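Local atomic coordinates of endoglycosidase (Bacteroides thetaiotaomicron, PDB entry 6Q64), a protein that probably hydrolyses O-glycosidic bonds within complex N-glycans as an endo-acting enzyme of glycoside hydrolase family 18. Residues A168-I173 against E218-R223; Y253-E258 against T280-E285; S259-V264 against Y298-P303. The protein carries 1 engineered substitution. All blocks are in the same frame, centred on the assembly; numbering follows the deposited sequence.

Interaction 1 of 3, residues A168-I173 against E218-R223; sequences AYANAI and ETLSAR
R223 reaches back over the gap between two helices to N171, while T219 and L220 pack beneath this polar bridge against A170 and I173. The chain of R223 bends at chi3 (138°, the torsion that places NE), and its guanidinium arrives obliquely across the N171 amide, the two planes 38° apart. NH2 donates to N171 OD1 at 3.2 Å; OD1 lies almost in the guanidinium plane, whereas the donor is tilted from the plane of the amide carbonyl. N171 CB adds an in-plane contact at the guanidinium edge, 3.6 Å from NH2. The same guanidinium has stronger partners on the helix of N171: NE forms a salt bridge with E178 and NH1 with D175. An alanine in place of R223 removes the whole guanidinium, and D175 and E178 would probably be left without the positive charge they share, and N171 OD1 without this donor.

T219 crosses N171 at about a right angle. Its CG2, anti to the backbone N, lies 3.7 Å from N171 OD1, and its CB lies 3.9 Å from A170 CB; OG1 bonds instead to V215 O within its own helix. Deeper in, L220 uses one branch: CD2 approaches A170 O at 3.6 Å and I173 CG2 at 4.2 Å.

The axes of the two short helical segments approach to 8.9 Å and run in broadly the same direction. F216 extends the apolar seam towards A170 and I173. Helices 162-179 and 211-224 thus pack side by side around the barrel, preceding the neighbouring strands 184-189 and 230-235.

Interaction 2 of 3, residues Y253-E258 against T280-E285; sequences YQAYWE and TIITVE
Y253 and Q254 pair with I282 and T283 as parallel neighbours in the beta barrel, at the point where strand 251-254 gives way to a loop. Y253 N donates to I281 O at 2.9 Å, nearly straight at the hydrogen (171°). The carbonyl of the same residue, Y253 O, takes two donors from T283: OG1 at 2.8 Å and, more weakly, the backbone N. T283 OG1 sits between its own backbone N and carbonyl carbon (chi1 70°), a setting that brings the hydroxyl to the neighbouring strand. A weak bond from Y256 N to Q254 O closes an inverse gamma turn centred on A255.

This is the eight-stranded TIM barrel of family 18, and the two faces of the pair differ. Y253 and I282 face the surrounding helices, where both touch I268, and Y253 CE1 rests 3.4 Å from T280 CG2. Q254 and T283 face the interior with W76. There Q254 NE2 bonds to D234, and its OE1 lies near Q190, which is engineered in place of the glutamate that probably serves as the family's acid catalyst.

Beyond the turn, aromatic side chains meet E285. The Y256 ring is held between Q254 CB over the centre of one face and E285 CB on the opposite face, a CH-pi contact 3.7 Å from the ring centroid. W257 reaches E285 CG with CH2, 3.2 Å away, its ring only 9° from the carboxylate plane. E285 OE2 accepts from Q288 N, capping the start of helix 286-289.

Interaction 3 of 3, residues S259-V264 against Y298-P303; sequences SSTSSV and YTSVRP
Y298 sets its ring against the backbone of S259, S260 and T261. From CB the ring carbon CG stands anti to the backbone N (chi1 -168°), and CG itself passes 4.1 Å from S259 O. Next out, CD1 meets S259 C at 3.6 Å and CE1 meets S260 N at 3.6 Å, while S260 CA sits over one face of the ring. CZ lies 3.9 Å from S260 C. At the tip, Y298 OH packs 3.4 Å from T261 CA; V264 CG2 comes up near the ring plane, crossing the tyrosine at about a right angle. The hydroxyl finds its polar partner outside both segments, in D315 OD2.

Beside the ring the backbones form a single bridge. T299 N donates to S259 O at 3.0 Å, and T261 N returns a weak bond to T299 O. T261 OG1 then accepts from V301 N at 2.9 Å and also bonds to D315 OD2, so one carboxylate oxygen joins the threonine to the tyrosine. The other, OD1, bonds to S300 OG, which in turn accepts from R302 N in an ST turn.

S260 is the N-cap residue of helix 261-268. The loop of residues 298-303 lies against the first turn of that helix, with D315 of helix 311-317 tying loop and helix start together.

In the fold
Interactions 2 and 3 adjoin, their centres about 13 Å apart: the chain passes from strand 251-254 through E258 into helix 261-268, and E258 O packs 3.3 Å from Y298 CD1. I282 CD1 also meets V264 CG1, joining the barrel wall to its outer helix. Interaction 1 lies across the chain's centre, about 27 Å from interaction 2 and 39 Å from interaction 3, centre to centre, and touches neither. Of the three, interaction 2 comes to the probable catalytic centre, through Q254 beside the engineered Q190. Interaction 1 relates to it through sequence: helix 162-179 leads into strand 184-189, immediately before Q190. Interaction 3 lies in the peripheral layer.

Interaction 1 of 3, residues A168-I173 against E218-R223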
loop_
_atom_site.group_PDB
_atom_site.type_symbol
_atom_site.label_atom_id
_atom_site.label_comp_id
_atom_site.label_asym_id
_atom_site.label_seq_id
_atom_site.Cartn_x
_atom_site.Cartn_y
_atom_site.Cartn_z
ATOM N N ALA A 168 23.128 -3.119 -4.098
ATOM C CA ALA A 168 23.130 -2.112 -5.183
ATOM C C ALA A 168 21.708 -1.904 -5.740
ATOM O O ALA A 168 21.267 -0.747 -5.747
ATOM C CB ALA A 168 24.094 -2.541 -6.252
ATOM N N TYR A 169 21.020 -2.983 -6.155
ATOM C CA TYR A 169 19.644 -2.992 -6.730
ATOM C C TYR A 169 18.649 -2.290 -5.811
ATOM O O TYR A 169 17.732 -1.624 -6.283
ATOM C CB TYR A 169 19.115 -4.413 -6.920
ATOM C CG TYR A 169 17.681 -4.472 -7.392
ATOM C CD1 TYR A 169 17.289 -3.803 -8.539
ATOM C CD2 TYR A 169 16.717 -5.209 -6.723
ATOM C CE1 TYR A 169 15.983 -3.843 -8.998
ATOM C CE2 TYR A 169 15.411 -5.283 -7.183
ATOM C CZ TYR A 169 15.036 -4.579 -8.316
ATOM O OH TYR A 169 13.759 -4.610 -8.802
ATOM N N ALA A 170 18.790 -2.509 -4.516
ATOM C CA ALA A 170 17.976 -1.856 -3.473
ATOM C C ALA A 170 18.333 -0.372 -3.380
ATOM O O ALA A 170 17.428 0.446 -3.209
ATOM C CB ALA A 170 18.195 -2.547 -2.154
ATOM N N ASN A 171 19.617 -0.045 -3.437
ATOM C CA ASN A 171 20.063 1.353 -3.236
ATOM C C ASN A 171 19.510 2.199 -4.390
ATOM O O ASN A 171 19.346 3.429 -4.192
ATOM C CB ASN A 171 21.582 1.468 -3.086
ATOM C CG ASN A 171 22.031 1.370 -1.643
ATOM O OD1 ASN A 171 21.427 1.962 -0.745
ATOM N ND2 ASN A 171 23.073 0.594 -1.410
ATOM N N ALA A 172 19.272 1.550 -5.543
ATOM C CA ALA A 172 18.801 2.170 -6.806
ATOM C C ALA A 172 17.309 2.427 -6.669
ATOM O O ALA A 172 16.833 3.480 -7.106
ATOM C CB ALA A 172 19.070 1.283 -7.993
ATOM N N ILE A 173 16.604 1.487 -6.062
ATOM C CA ILE A 173 15.176 1.698 -5.734
ATOM C C ILE A 173 15.097 2.974 -4.890
ATOM O O ILE A 173 14.395 3.891 -5.322
ATOM C CB ILE A 173 14.606 0.452 -5.053
ATOM C CG1 ILE A 173 14.727 -0.759 -5.988
ATOM C CG2 ILE A 173 13.183 0.720 -4.595
ATOM C CD1 ILE A 173 13.782 -1.906 -5.680
ATOM N N GLU A 218 16.844 -5.232 4.396
ATOM C CA GLU A 218 17.746 -4.578 5.376
ATOM C C GLU A 218 18.225 -3.242 4.789
ATOM O O GLU A 218 18.237 -2.251 5.552
ATOM C CB GLU A 218 18.909 -5.506 5.730
ATOM C CG GLU A 218 18.895 -6.033 7.149
ATOM C CD GLU A 218 20.055 -6.973 7.446
ATOM O OE1 GLU A 218 21.203 -6.659 7.033
ATOM O OE2 GLU A 218 19.813 -8.037 8.055
ATOM N N THR A 219 18.578 -3.223 3.491
ATOM C CA THR A 219 19.172 -2.048 2.789
ATOM C C THR A 219 18.114 -0.973 2.534
ATOM O O THR A 219 18.437 0.206 2.703
ATOM C CB THR A 219 19.794 -2.384 1.431
ATOM O OG1 THR A 219 20.675 -3.506 1.538
ATOM C CG2 THR A 219 20.555 -1.200 0.872
ATOM N N LEU A 220 16.904 -1.359 2.139
ATOM C CA LEU A 220 15.756 -0.420 2.045
ATOM C C LEU A 220 15.463 0.188 3.424
ATOM O O LEU A 220 15.457 1.413 3.492
ATOM C CB LEU A 220 14.546 -1.146 1.469
ATOM C CG LEU A 220 14.728 -1.660 0.046
ATOM C CD1 LEU A 220 13.594 -2.585 -0.370
ATOM C CD2 LEU A 220 14.836 -0.493 -0.919
ATOM N N SER A 221 15.287 -0.595 4.497
ATOM C CA SER A 221 15.030 -0.021 5.847
ATOM C C SER A 221 16.153 0.945 6.228
ATOM O O SER A 221 15.831 2.061 6.661
ATOM C CB SER A 221 14.802 -1.043 6.942
ATOM O OG SER A 221 13.429 -1.027 7.346
ATOM N N ALA A 222 17.416 0.557 6.053
ATOM C CA ALA A 222 18.567 1.337 6.570
ATOM C C ALA A 222 18.435 2.747 6.021
ATOM O O ALA A 222 18.763 3.721 6.729
ATOM C CB ALA A 222 19.887 0.719 6.164
ATOM N N ARG A 223 17.944 2.822 4.788
ATOM C CA ARG A 223 17.963 4.078 4.013
ATOM C C ARG A 223 16.674 4.849 4.261
ATOM O O ARG A 223 16.753 6.002 4.722
ATOM C CB ARG A 223 18.201 3.820 2.526
ATOM C CG ARG A 223 18.995 4.959 1.914
ATOM C CD ARG A 223 19.642 4.624 0.600
ATOM N NE ARG A 223 19.475 5.757 -0.293
ATOM C CZ ARG A 223 19.874 5.779 -1.556
ATOM N NH1 ARG A 223 19.663 6.854 -2.302
ATOM N NH2 ARG A 223 20.484 4.723 -2.070
#

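Interaction 2 of 3, residues Y253-E258 against T280-E285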
loop_
_atom_site.group_PDB
_atom_site.type_symbol
_atom_site.label_atom_id
_atom_site.label_comp_id
_atom_site.label_asym_id
_atom_site.label_seq_id
_atom_site.Cartn_x
_atom_site.Cartn_y
_atom_site.Cartn_z
ATOM N N TYR A 253 -2.369 -7.936 2.255
ATOM C CA TYR A 253 -2.858 -9.189 1.652
ATOM C C TYR A 253 -3.929 -8.853 0.617
ATOM O O TYR A 253 -4.753 -7.967 0.818
ATOM C CB TYR A 253 -3.366 -10.169 2.714
ATOM C CG TYR A 253 -2.383 -10.568 3.795
ATOM C CD1 TYR A 253 -2.125 -9.738 4.860
ATOM C CD2 TYR A 253 -1.763 -11.798 3.797
ATOM C CE1 TYR A 253 -1.263 -10.113 5.873
ATOM C CE2 TYR A 253 -0.879 -12.176 4.787
ATOM C CZ TYR A 253 -0.635 -11.339 5.843
ATOM O OH TYR A 253 0.178 -11.695 6.881
ATOM N N GLN A 254 -3.856 -9.585 -0.485
ATOM C CA GLN A 254 -4.884 -9.702 -1.519
ATOM C C GLN A 254 -5.944 -10.678 -1.026
ATOM O O GLN A 254 -5.909 -11.808 -1.457
ATOM C CB GLN A 254 -4.232 -10.208 -2.802
ATOM C CG GLN A 254 -3.496 -9.136 -3.573
ATOM C CD GLN A 254 -2.034 -9.012 -3.243
ATOM O OE1 GLN A 254 -1.193 -9.738 -3.764
ATOM N NE2 GLN A 254 -1.711 -8.017 -2.444
ATOM N N ALA A 255 -6.914 -10.222 -0.239
ATOM C CA ALA A 255 -8.072 -11.045 0.208
ATOM C C ALA A 255 -9.217 -10.963 -0.809
ATOM O O ALA A 255 -10.385 -10.782 -0.396
ATOM C CB ALA A 255 -8.544 -10.596 1.575
ATOM N N TYR A 256 -8.909 -11.129 -2.090
ATOM C CA TYR A 256 -9.883 -10.896 -3.187
ATOM C C TYR A 256 -11.032 -11.932 -3.115
ATOM O O TYR A 256 -12.214 -11.511 -3.025
ATOM C CB TYR A 256 -9.174 -10.908 -4.546
ATOM C CG TYR A 256 -8.023 -9.944 -4.776
ATOM C CD1 TYR A 256 -7.854 -8.756 -4.080
ATOM C CD2 TYR A 256 -7.126 -10.211 -5.797
ATOM C CE1 TYR A 256 -6.813 -7.882 -4.383
ATOM C CE2 TYR A 256 -6.080 -9.356 -6.109
ATOM C CZ TYR A 256 -5.925 -8.172 -5.414
ATOM O OH TYR A 256 -4.849 -7.384 -5.764
ATOM N N TRP A 257 -10.736 -13.243 -3.133
ATOM C CA TRP A 257 -11.767 -14.292 -3.394
ATOM C C TRP A 257 -12.174 -15.041 -2.118
ATOM O O TRP A 257 -12.915 -16.033 -2.226
ATOM C CB TRP A 257 -11.296 -15.261 -4.485
ATOM C CG TRP A 257 -10.539 -14.552 -5.558
ATOM C CD1 TRP A 257 -9.240 -14.729 -5.940
ATOM C CD2 TRP A 257 -11.042 -13.460 -6.337
ATOM N NE1 TRP A 257 -8.897 -13.830 -6.913
ATOM C CE2 TRP A 257 -9.991 -13.047 -7.190
ATOM C CE3 TRP A 257 -12.283 -12.816 -6.403
ATOM C CZ2 TRP A 257 -10.159 -12.022 -8.117
ATOM C CZ3 TRP A 257 -12.430 -11.781 -7.291
ATOM C CH2 TRP A 257 -11.387 -11.405 -8.141
ATOM N N GLU A 258 -11.780 -14.553 -0.952
ATOM C CA GLU A 258 -12.229 -15.112 0.335
ATOM C C GLU A 258 -13.724 -14.882 0.503
ATOM O O GLU A 258 -14.127 -13.761 0.441
ATOM C CB GLU A 258 -11.434 -14.479 1.474
ATOM C CG GLU A 258 -10.116 -15.185 1.758
ATOM C CD GLU A 258 -8.991 -14.958 0.766
ATOM O OE1 GLU A 258 -8.071 -15.778 0.768
ATOM O OE2 GLU A 258 -9.024 -13.958 0.003
ATOM N N THR A 280 -1.609 -5.211 9.646
ATOM C CA THR A 280 -2.132 -5.973 8.496
ATOM C C THR A 280 -3.178 -5.117 7.766
ATOM O O THR A 280 -4.051 -4.484 8.410
ATOM C CB THR A 280 -2.641 -7.347 8.929
ATOM O OG1 THR A 280 -1.541 -8.124 9.410
ATOM C CG2 THR A 280 -3.276 -8.060 7.766
ATOM N N ILE A 281 -3.078 -5.084 6.447
ATOM C CA ILE A 281 -4.070 -4.428 5.553
ATOM C C ILE A 281 -4.674 -5.521 4.678
ATOM O O ILE A 281 -3.900 -6.302 4.103
ATOM C CB ILE A 281 -3.412 -3.284 4.754
ATOM C CG1 ILE A 281 -3.300 -2.023 5.611
ATOM C CG2 ILE A 281 -4.193 -2.976 3.504
ATOM C CD1 ILE A 281 -2.181 -1.113 5.209
ATOM N N ILE A 282 -6.001 -5.590 4.602
ATOM C CA ILE A 282 -6.677 -6.565 3.709
ATOM C C ILE A 282 -7.379 -5.780 2.605
ATOM O O ILE A 282 -7.941 -4.709 2.878
ATOM C CB ILE A 282 -7.618 -7.482 4.485
ATOM C CG1 ILE A 282 -8.309 -6.768 5.652
ATOM C CG2 ILE A 282 -6.825 -8.678 4.959
ATOM C CD1 ILE A 282 -9.423 -7.581 6.307
ATOM N N THR A 283 -7.281 -6.298 1.388
ATOM C CA THR A 283 -7.649 -5.587 0.157
ATOM C C THR A 283 -8.604 -6.448 -0.648
ATOM O O THR A 283 -8.532 -7.708 -0.633
ATOM C CB THR A 283 -6.428 -5.209 -0.682
ATOM O OG1 THR A 283 -5.850 -6.389 -1.258
ATOM C CG2 THR A 283 -5.424 -4.432 0.142
ATOM N N VAL A 284 -9.450 -5.737 -1.360
ATOM C CA VAL A 284 -10.487 -6.342 -2.213
ATOM C C VAL A 284 -10.232 -5.943 -3.682
ATOM O O VAL A 284 -9.359 -5.059 -3.942
ATOM C CB VAL A 284 -11.837 -5.943 -1.612
ATOM C CG1 VAL A 284 -12.144 -4.482 -1.863
ATOM C CG2 VAL A 284 -12.928 -6.853 -2.133
ATOM N N GLU A 285 -10.865 -6.653 -4.624
ATOM C CA GLU A 285 -10.474 -6.618 -6.064
ATOM C C GLU A 285 -11.514 -5.798 -6.833
ATOM O O GLU A 285 -12.654 -6.274 -7.018
ATOM C CB GLU A 285 -10.200 -8.049 -6.535
ATOM C CG GLU A 285 -10.402 -8.355 -8.002
ATOM C CD GLU A 285 -9.960 -7.357 -9.049
ATOM O OE1 GLU A 285 -8.853 -7.543 -9.633
ATOM O OE2 GLU A 285 -10.768 -6.444 -9.325
#

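Interaction 3 of 3, residues S259-V264 against Y298-P303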
loop_
_atom_site.group_PDB
_atom_site.type_symbol
_atom_site.label_atom_id
_atom_site.label_comp_id
_atom_site.label_asym_id
_atom_site.label_seq_id
_atom_site.Cartn_x
_atom_site.Cartn_y
_atom_site.Cartn_z
ATOM N N SER A 259 -14.514 -15.894 0.821
ATOM C CA SER A 259 -15.990 -15.783 0.829
ATOM C C SER A 259 -16.576 -15.744 2.245
ATOM O O SER A 259 -17.834 -15.788 2.328
ATOM C CB SER A 259 -16.586 -16.887 -0.027
ATOM O OG SER A 259 -17.024 -18.014 0.720
ATOM N N SER A 260 -15.738 -15.679 3.303
ATOM C CA SER A 260 -16.122 -15.774 4.755
ATOM C C SER A 260 -15.128 -15.040 5.656
ATOM O O SER A 260 -13.925 -15.029 5.348
ATOM C CB SER A 260 -16.234 -17.197 5.220
ATOM O OG SER A 260 -14.948 -17.777 5.411
ATOM N N THR A 261 -15.618 -14.449 6.744
ATOM C CA THR A 261 -14.767 -13.721 7.719
ATOM C C THR A 261 -13.642 -14.652 8.139
ATOM O O THR A 261 -12.465 -14.277 8.075
ATOM C CB THR A 261 -15.505 -13.269 8.985
ATOM O OG1 THR A 261 -16.600 -12.406 8.664
ATOM C CG2 THR A 261 -14.584 -12.524 9.924
ATOM N N SER A 262 -13.999 -15.867 8.518
ATOM C CA SER A 262 -13.021 -16.723 9.219
ATOM C C SER A 262 -12.004 -17.246 8.197
ATOM O O SER A 262 -10.825 -17.326 8.549
ATOM C CB SER A 262 -13.704 -17.732 10.119
ATOM O OG SER A 262 -13.864 -18.956 9.462
ATOM N N SER A 263 -12.366 -17.365 6.926
ATOM C CA SER A 263 -11.390 -17.694 5.848
ATOM C C SER A 263 -10.420 -16.529 5.611
ATOM O O SER A 263 -9.296 -16.784 5.129
ATOM C CB SER A 263 -12.044 -18.139 4.570
ATOM O OG SER A 263 -12.718 -17.067 3.929
ATOM N N VAL A 264 -10.778 -15.309 6.000
ATOM C CA VAL A 264 -9.871 -14.131 5.834
ATOM C C VAL A 264 -8.895 -14.100 7.006
ATOM O O VAL A 264 -7.700 -13.926 6.771
ATOM C CB VAL A 264 -10.658 -12.812 5.736
ATOM C CG1 VAL A 264 -9.756 -11.597 5.559
ATOM C CG2 VAL A 264 -11.658 -12.887 4.610
ATOM N N TYR A 298 -20.378 -13.061 -0.489
ATOM C CA TYR A 298 -19.623 -13.053 0.788
ATOM C C TYR A 298 -20.602 -13.265 1.934
ATOM O O TYR A 298 -21.796 -12.887 1.785
ATOM C CB TYR A 298 -18.893 -11.734 1.018
ATOM C CG TYR A 298 -17.876 -11.705 2.132
ATOM C CD1 TYR A 298 -16.579 -12.159 1.927
ATOM C CD2 TYR A 298 -18.182 -11.162 3.373
ATOM C CE1 TYR A 298 -15.623 -12.099 2.932
ATOM C CE2 TYR A 298 -17.240 -11.089 4.386
ATOM C CZ TYR A 298 -15.953 -11.564 4.165
ATOM O OH TYR A 298 -14.987 -11.470 5.123
ATOM N N THR A 299 -20.090 -13.891 3.001
ATOM C CA THR A 299 -20.765 -14.078 4.310
ATOM C C THR A 299 -19.892 -13.473 5.403
ATOM O O THR A 299 -18.745 -13.925 5.543
ATOM C CB THR A 299 -21.051 -15.545 4.622
ATOM O OG1 THR A 299 -21.347 -16.156 3.358
ATOM C CG2 THR A 299 -22.144 -15.674 5.662
ATOM N N SER A 300 -20.423 -12.456 6.085
ATOM C CA SER A 300 -19.774 -11.742 7.209
ATOM C C SER A 300 -20.183 -12.420 8.505
ATOM O O SER A 300 -21.286 -12.956 8.577
ATOM C CB SER A 300 -20.136 -10.271 7.262
ATOM O OG SER A 300 -19.523 -9.622 8.372
ATOM N N VAL A 301 -19.335 -12.254 9.503
ATOM C CA VAL A 301 -19.534 -12.711 10.908
ATOM C C VAL A 301 -20.471 -11.711 11.606
ATOM O O VAL A 301 -20.819 -11.883 12.782
ATOM C CB VAL A 301 -18.136 -12.843 11.553
ATOM C CG1 VAL A 301 -17.641 -11.510 12.090
ATOM C CG2 VAL A 301 -18.093 -13.937 12.587
ATOM N N ARG A 302 -20.812 -10.645 10.896
ATOM C CA ARG A 302 -21.807 -9.643 11.346
ATOM C C ARG A 302 -23.069 -9.883 10.536
ATOM O O ARG A 302 -23.110 -9.606 9.347
ATOM C CB ARG A 302 -21.230 -8.242 11.169
ATOM C CG ARG A 302 -19.834 -8.083 11.747
ATOM C CD ARG A 302 -19.623 -6.642 12.081
ATOM N NE ARG A 302 -18.313 -6.289 12.602
ATOM C CZ ARG A 302 -18.055 -5.959 13.872
ATOM N NH1 ARG A 302 -18.998 -5.971 14.793
ATOM N NH2 ARG A 302 -16.845 -5.568 14.209
ATOM N N PRO A 303 -24.112 -10.488 11.123
ATOM C CA PRO A 303 -25.271 -10.876 10.325
ATOM C C PRO A 303 -25.843 -9.638 9.617
ATOM O O PRO A 303 -26.091 -9.723 8.453
ATOM C CB PRO A 303 -26.218 -11.517 11.349
ATOM C CG PRO A 303 -25.735 -10.999 12.704
ATOM C CD PRO A 303 -24.245 -10.802 12.555
#